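Local structure of outer membrane protein Omp121 (Bacteroides thetaiotaomicron, 5FQ8) at residues K417-L423 with D496-P500; K765-E770 with P786-F792. The protein probably imports nutrients across the outer membrane as a calcium- and magnesium-binding, TonB-dependent transporter whose plug domain sits inside a beta-barrel. One frame throughout, in Å; residues are numbered along the deposited sequence.

Contact 1 of 2, residues K417-L423 with D496-P500; sequences KPNLYAL and DLTIP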
loop_
_atom_site.group_PDB
_atom_site.type_symbol
_atom_site.label_atom_id
_atom_site.label_comp_id
_atom_site.label_asym_id
_atom_site.label_seq_id
_atom_site.Cartn_x
_atom_site.Cartn_y
_atom_site.Cartn_z
ATOM N N LYS B 417 0.353 13.706 1.707
ATOM C CA LYS B 417 0.500 14.794 2.655
ATOM C C LYS B 417 1.762 14.576 3.474
ATOM O O LYS B 417 2.127 13.430 3.752
ATOM C CB LYS B 417 -0.715 14.895 3.578
ATOM C CG LYS B 417 -1.051 13.677 4.385
ATOM C CD LYS B 417 -2.466 13.797 4.887
ATOM C CE LYS B 417 -2.755 12.861 6.031
ATOM N NZ LYS B 417 -1.999 13.244 7.258
ATOM N N PRO B 418 2.431 15.647 3.891
ATOM C CA PRO B 418 3.759 15.506 4.488
ATOM C C PRO B 418 3.708 14.955 5.899
ATOM O O PRO B 418 2.678 14.936 6.569
ATOM C CB PRO B 418 4.302 16.936 4.500
ATOM C CG PRO B 418 3.364 17.743 3.718
ATOM C CD PRO B 418 2.049 17.057 3.782
ATOM N N ASN B 419 4.875 14.506 6.344
ATOM C CA ASN B 419 5.107 14.154 7.735
ATOM C C ASN B 419 5.288 15.457 8.486
ATOM O O ASN B 419 6.403 15.896 8.770
ATOM C CB ASN B 419 6.329 13.265 7.869
ATOM C CG ASN B 419 6.445 12.649 9.226
ATOM O OD1 ASN B 419 6.328 13.320 10.235
ATOM N ND2 ASN B 419 6.651 11.356 9.256
ATOM N N LEU B 420 4.157 16.084 8.799
ATOM C CA LEU B 420 4.188 17.349 9.516
ATOM C C LEU B 420 4.838 17.201 10.886
ATOM O O LEU B 420 5.528 18.116 11.355
ATOM C CB LEU B 420 2.773 17.895 9.645
ATOM C CG LEU B 420 2.035 18.213 8.348
ATOM C CD1 LEU B 420 0.612 18.497 8.663
ATOM C CD2 LEU B 420 2.650 19.402 7.654
ATOM N N TYR B 421 4.651 16.048 11.534
ATOM C CA TYR B 421 5.248 15.840 12.848
ATOM C C TYR B 421 6.767 15.870 12.772
ATOM O O TYR B 421 7.423 16.580 13.540
ATOM C CB TYR B 421 4.770 14.522 13.451
ATOM C CG TYR B 421 5.217 14.315 14.878
ATOM C CD1 TYR B 421 4.482 14.820 15.926
ATOM C CD2 TYR B 421 6.377 13.629 15.173
ATOM C CE1 TYR B 421 4.870 14.647 17.218
ATOM C CE2 TYR B 421 6.781 13.456 16.473
ATOM C CZ TYR B 421 6.019 13.970 17.493
ATOM O OH TYR B 421 6.394 13.800 18.802
ATOM N N ALA B 422 7.345 15.105 11.849
ATOM C CA ALA B 422 8.794 15.047 11.759
ATOM C C ALA B 422 9.395 16.409 11.475
ATOM O O ALA B 422 10.443 16.761 12.022
ATOM C CB ALA B 422 9.209 14.069 10.673
ATOM N N LEU B 423 8.730 17.199 10.640
ATOM C CA LEU B 423 9.321 18.439 10.174
ATOM C C LEU B 423 9.204 19.560 11.185
ATOM O O LEU B 423 10.121 20.374 11.316
ATOM C CB LEU B 423 8.654 18.872 8.886
ATOM C CG LEU B 423 8.883 18.025 7.665
ATOM C CD1 LEU B 423 7.946 18.506 6.599
ATOM C CD2 LEU B 423 10.298 18.233 7.255
ATOM N N ASP B 496 3.321 7.246 7.542
ATOM C CA ASP B 496 4.509 7.526 8.333
ATOM C C ASP B 496 5.746 7.546 7.431
ATOM O O ASP B 496 6.518 6.597 7.369
ATOM C CB ASP B 496 4.638 6.505 9.472
ATOM C CG ASP B 496 5.385 7.041 10.651
ATOM O OD1 ASP B 496 6.439 7.680 10.443
ATOM O OD2 ASP B 496 4.915 6.827 11.783
ATOM N N LEU B 497 5.909 8.667 6.736
ATOM C CA LEU B 497 6.905 8.768 5.681
ATOM C C LEU B 497 8.297 8.932 6.266
ATOM O O LEU B 497 8.501 9.689 7.213
ATOM C CB LEU B 497 6.575 9.936 4.759
ATOM C CG LEU B 497 5.167 9.862 4.190
ATOM C CD1 LEU B 497 4.885 11.054 3.312
ATOM C CD2 LEU B 497 4.985 8.567 3.432
ATOM N N THR B 498 9.268 8.226 5.690
ATOM C CA THR B 498 10.616 8.289 6.240
ATOM C C THR B 498 11.271 9.622 5.921
ATOM O O THR B 498 11.636 10.376 6.824
ATOM C CB THR B 498 11.461 7.131 5.724
ATOM O OG1 THR B 498 10.914 5.897 6.186
ATOM C CG2 THR B 498 12.853 7.256 6.236
ATOM N N ILE B 499 11.442 9.918 4.637
ATOM C CA ILE B 499 11.774 11.261 4.174
ATOM C C ILE B 499 10.476 12.052 4.149
ATOM O O ILE B 499 9.529 11.641 3.469
ATOM C CB ILE B 499 12.455 11.228 2.799
ATOM C CG1 ILE B 499 13.874 10.733 2.951
ATOM C CG2 ILE B 499 12.522 12.597 2.209
ATOM C CD1 ILE B 499 14.387 10.132 1.753
ATOM N N PRO B 500 10.386 13.167 4.875
ATOM C CA PRO B 500 9.076 13.775 5.148
ATOM C C PRO B 500 8.288 14.137 3.919
ATOM O O PRO B 500 7.065 13.988 3.917
ATOM C CB PRO B 500 9.450 15.026 5.941
ATOM C CG PRO B 500 10.732 14.685 6.593
ATOM C CD PRO B 500 11.465 13.866 5.581
#

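Contact 2 of 2, residues K765-E770 with P786-F792; sequences KAQVAE and PVEASEF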
loop_
_atom_site.group_PDB
_atom_site.type_symbol
_atom_site.label_atom_id
_atom_site.label_comp_id
_atom_site.label_asym_id
_atom_site.label_seq_id
_atom_site.Cartn_x
_atom_site.Cartn_y
_atom_site.Cartn_z
ATOM N N LYS B 765 -33.523 15.735 9.816
ATOM C CA LYS B 765 -33.722 15.879 11.249
ATOM C C LYS B 765 -32.505 16.569 11.843
ATOM O O LYS B 765 -31.382 16.332 11.416
ATOM C CB LYS B 765 -33.938 14.535 11.916
ATOM C CG LYS B 765 -35.222 13.848 11.560
ATOM C CD LYS B 765 -35.366 12.579 12.335
ATOM C CE LYS B 765 -36.675 11.894 12.055
ATOM N NZ LYS B 765 -36.817 10.661 12.873
ATOM N N ALA B 766 -32.730 17.435 12.817
ATOM C CA ALA B 766 -31.637 18.179 13.423
ATOM C C ALA B 766 -32.057 18.632 14.809
ATOM O O ALA B 766 -33.242 18.678 15.126
ATOM C CB ALA B 766 -31.237 19.365 12.549
ATOM N N GLN B 767 -31.074 18.959 15.640
ATOM C CA GLN B 767 -31.375 19.286 17.029
ATOM C C GLN B 767 -31.978 20.683 17.128
ATOM O O GLN B 767 -31.394 21.661 16.660
ATOM C CB GLN B 767 -30.142 19.156 17.928
ATOM C CG GLN B 767 -28.980 20.062 17.644
ATOM C CD GLN B 767 -28.215 20.446 18.889
ATOM O OE1 GLN B 767 -28.455 19.914 19.954
ATOM N NE2 GLN B 767 -27.298 21.383 18.759
ATOM N N VAL B 768 -33.164 20.755 17.719
ATOM C CA VAL B 768 -33.856 21.994 18.012
ATOM C C VAL B 768 -33.905 22.143 19.520
ATOM O O VAL B 768 -33.674 21.189 20.259
ATOM C CB VAL B 768 -35.271 22.012 17.403
ATOM C CG1 VAL B 768 -36.141 21.021 18.115
ATOM C CG2 VAL B 768 -35.881 23.422 17.424
ATOM N N ALA B 769 -34.187 23.355 19.980
ATOM C CA ALA B 769 -34.244 23.562 21.414
ATOM C C ALA B 769 -35.610 23.199 21.967
ATOM O O ALA B 769 -36.605 23.133 21.249
ATOM C CB ALA B 769 -33.903 24.996 21.775
ATOM N N GLU B 770 -35.635 22.926 23.266
ATOM C CA GLU B 770 -36.871 22.574 23.946
ATOM C C GLU B 770 -37.758 23.804 24.117
ATOM O O GLU B 770 -37.280 24.927 24.296
ATOM C CB GLU B 770 -36.552 21.951 25.304
ATOM C CG GLU B 770 -37.759 21.432 26.062
ATOM C CD GLU B 770 -37.442 20.930 27.450
ATOM O OE1 GLU B 770 -36.363 21.238 27.980
ATOM O OE2 GLU B 770 -38.286 20.219 28.013
ATOM N N PRO B 786 -29.612 27.587 25.360
ATOM C CA PRO B 786 -30.798 26.769 25.127
ATOM C C PRO B 786 -30.587 25.333 25.556
ATOM O O PRO B 786 -29.463 24.852 25.664
ATOM C CB PRO B 786 -31.018 26.877 23.614
ATOM C CG PRO B 786 -29.826 27.516 23.081
ATOM C CD PRO B 786 -29.244 28.344 24.165
ATOM N N VAL B 787 -31.697 24.660 25.814
ATOM C CA VAL B 787 -31.714 23.269 26.239
ATOM C C VAL B 787 -32.199 22.416 25.078
ATOM O O VAL B 787 -33.209 22.735 24.442
ATOM C CB VAL B 787 -32.611 23.081 27.474
ATOM C CG1 VAL B 787 -32.859 21.615 27.710
ATOM C CG2 VAL B 787 -31.974 23.707 28.688
ATOM N N GLU B 788 -31.493 21.324 24.814
ATOM C CA GLU B 788 -31.862 20.458 23.707
ATOM C C GLU B 788 -33.172 19.737 23.986
ATOM O O GLU B 788 -33.415 19.263 25.095
ATOM C CB GLU B 788 -30.747 19.449 23.446
ATOM C CG GLU B 788 -31.064 18.417 22.385
ATOM C CD GLU B 788 -29.829 17.782 21.819
ATOM O OE1 GLU B 788 -28.725 18.230 22.167
ATOM O OE2 GLU B 788 -29.960 16.837 21.025
ATOM N N ALA B 789 -34.019 19.655 22.969
ATOM C CA ALA B 789 -35.248 18.893 23.079
ATOM C C ALA B 789 -34.948 17.402 23.143
ATOM O O ALA B 789 -33.818 16.958 22.971
ATOM C CB ALA B 789 -36.169 19.190 21.903
ATOM N N SER B 790 -35.987 16.624 23.395
ATOM C CA SER B 790 -35.783 15.204 23.628
ATOM C C SER B 790 -35.377 14.498 22.351
ATOM O O SER B 790 -34.405 13.739 22.329
ATOM C CB SER B 790 -37.049 14.585 24.200
ATOM O OG SER B 790 -36.987 13.178 24.133
ATOM N N GLU B 791 -36.108 14.736 21.278
ATOM C CA GLU B 791 -35.810 14.124 19.997
ATOM C C GLU B 791 -35.412 15.202 19.001
ATOM O O GLU B 791 -35.761 16.370 19.150
ATOM C CB GLU B 791 -37.015 13.336 19.499
ATOM C CG GLU B 791 -37.674 12.510 20.585
ATOM C CD GLU B 791 -39.033 11.992 20.175
ATOM O OE1 GLU B 791 -39.493 12.365 19.077
ATOM O OE2 GLU B 791 -39.640 11.217 20.947
ATOM N N PHE B 792 -34.648 14.813 17.994
ATOM C CA PHE B 792 -34.389 15.738 16.908
ATOM C C PHE B 792 -35.693 16.083 16.210
ATOM O O PHE B 792 -36.619 15.271 16.136
ATOM C CB PHE B 792 -33.415 15.136 15.915
ATOM C CG PHE B 792 -31.992 15.306 16.297
ATOM C CD1 PHE B 792 -31.640 15.734 17.551
ATOM C CD2 PHE B 792 -30.996 15.038 15.384
ATOM C CE1 PHE B 792 -30.320 15.877 17.898
ATOM C CE2 PHE B 792 -29.679 15.198 15.718
ATOM C CZ PHE B 792 -29.337 15.623 16.975
HETATM O O HOH W 1 -33.810 17.985 18.990
HETATM O O HOH W 2 -35.190 18.673 27.116
#

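Contact 1 of 2, residues K417-L423 with D496-P500
A chi1 of -168° turns CG of Asn-419 away from its own backbone N, and the amide stands between the segments, ND2 toward the loop at Leu-497 and OD1 back on the helix that starts at Leu-420. On the loop side, ND2 donates to Leu-497 O at 3.2 Å, in the plane of that carbonyl and on one lone pair, although Leu-497 O lies 29° out of the amide plane. On the helix side, OD1 accepts from Ala-422 N at 2.6 Å, an N-cap bond. The backbone N of Asn-419 adds a weak but nearly straight bond to Pro-500 O (3.3 Å, 169°). Apolar packing lies beside these bonds: CB of Asn-419 lies 3.9 Å from Pro-500 CA, and Leu-423 sets CG and CD2 against the CB-CG edge of the Pro-500 ring, CG at 3.5 Å from Pro-500 CB. Replacing Asn-419 with an alanine would probably leave Leu-497 O without this donor and Ala-422 N without its cap. Tyr-370 of helix 368-374 also packs on Leu-423, and Thr-498 OG1 is hydrogen-bonded to Asn-627 of the second subunit. Asn-419 also centres an inverse gamma turn. Together these features make an N-capped short helix docked on a neighbouring loop, both following long strands of a TonB-dependent receptor barrel.

Contact 2 of 2, residues K765-E770 with P786-F792
Ala-769 and Glu-788 face each other as a non-hydrogen-bonded antiparallel pair, a single beta bridge past the end of strand 763-766, which pairs with the edge strand 793-794 in a small four-stranded antiparallel sheet. Two backbone bonds flank the pair: Ala-789 N donates to Val-768 O at 3.1 Å, and Glu-770 N to Val-787 O at 2.7 Å. Apolar groups pack beside them, CB of Ala-769 against CB of Pro-786 (3.9 Å) and CG1 of Val-768 against CB of Ala-789 (4.2 Å). Farther along, Phe-792 lays one ring face on the opposing backbone. With CG beside its own backbone N (chi1 -84°), the ring sits under the Ala-766 to Gln-767 peptide, Gln-767 N standing 3.6 Å above the ring centre and Ala-766 C offset toward the rim. CB of Gln-767 covers the CE1 and CZ side of the same ring, and Glu-788 OE2 lies in the ring plane at its edge.

Around these groups lies a second shell: Met-894, from another loop, touches Gln-767, Ala-769 and Pro-786, while the chain of another protein hydrogen-bonds Glu-788 OE2 and packs on Phe-792. The carboxylate of Glu-770, carried on a fully extended chain alongside Val-787, forms a salt bridge through OE2 with Lys-862. Its OE1 has a water partner: that water gives a hydrogen bond to Glu-788 O at 2.8 Å and a weak one to Glu-770 OE1 at 2.9 Å.

From the N terminus, the chain passes through the plug and the first barrel strands to 398-417, where contact 1 opens. It closes at 496-500, after the antiparallel strands 446-469 and 472-495 have run their course, so it ties the loop leaving one barrel strand to the loop before strand 513-534. Contact 2 follows much later, between strands 716-731 and 802-812, and closes a short excursion containing strand 777-778. The two stand in series, neither nesting nor crossing, with centres 43 Å apart and nearest atoms about 29 Å apart. Contact 1 thus joins two inter-strand loops of the barrel, whereas contact 2 joins two parts of the one long segment between strands 716-731 and 802-812.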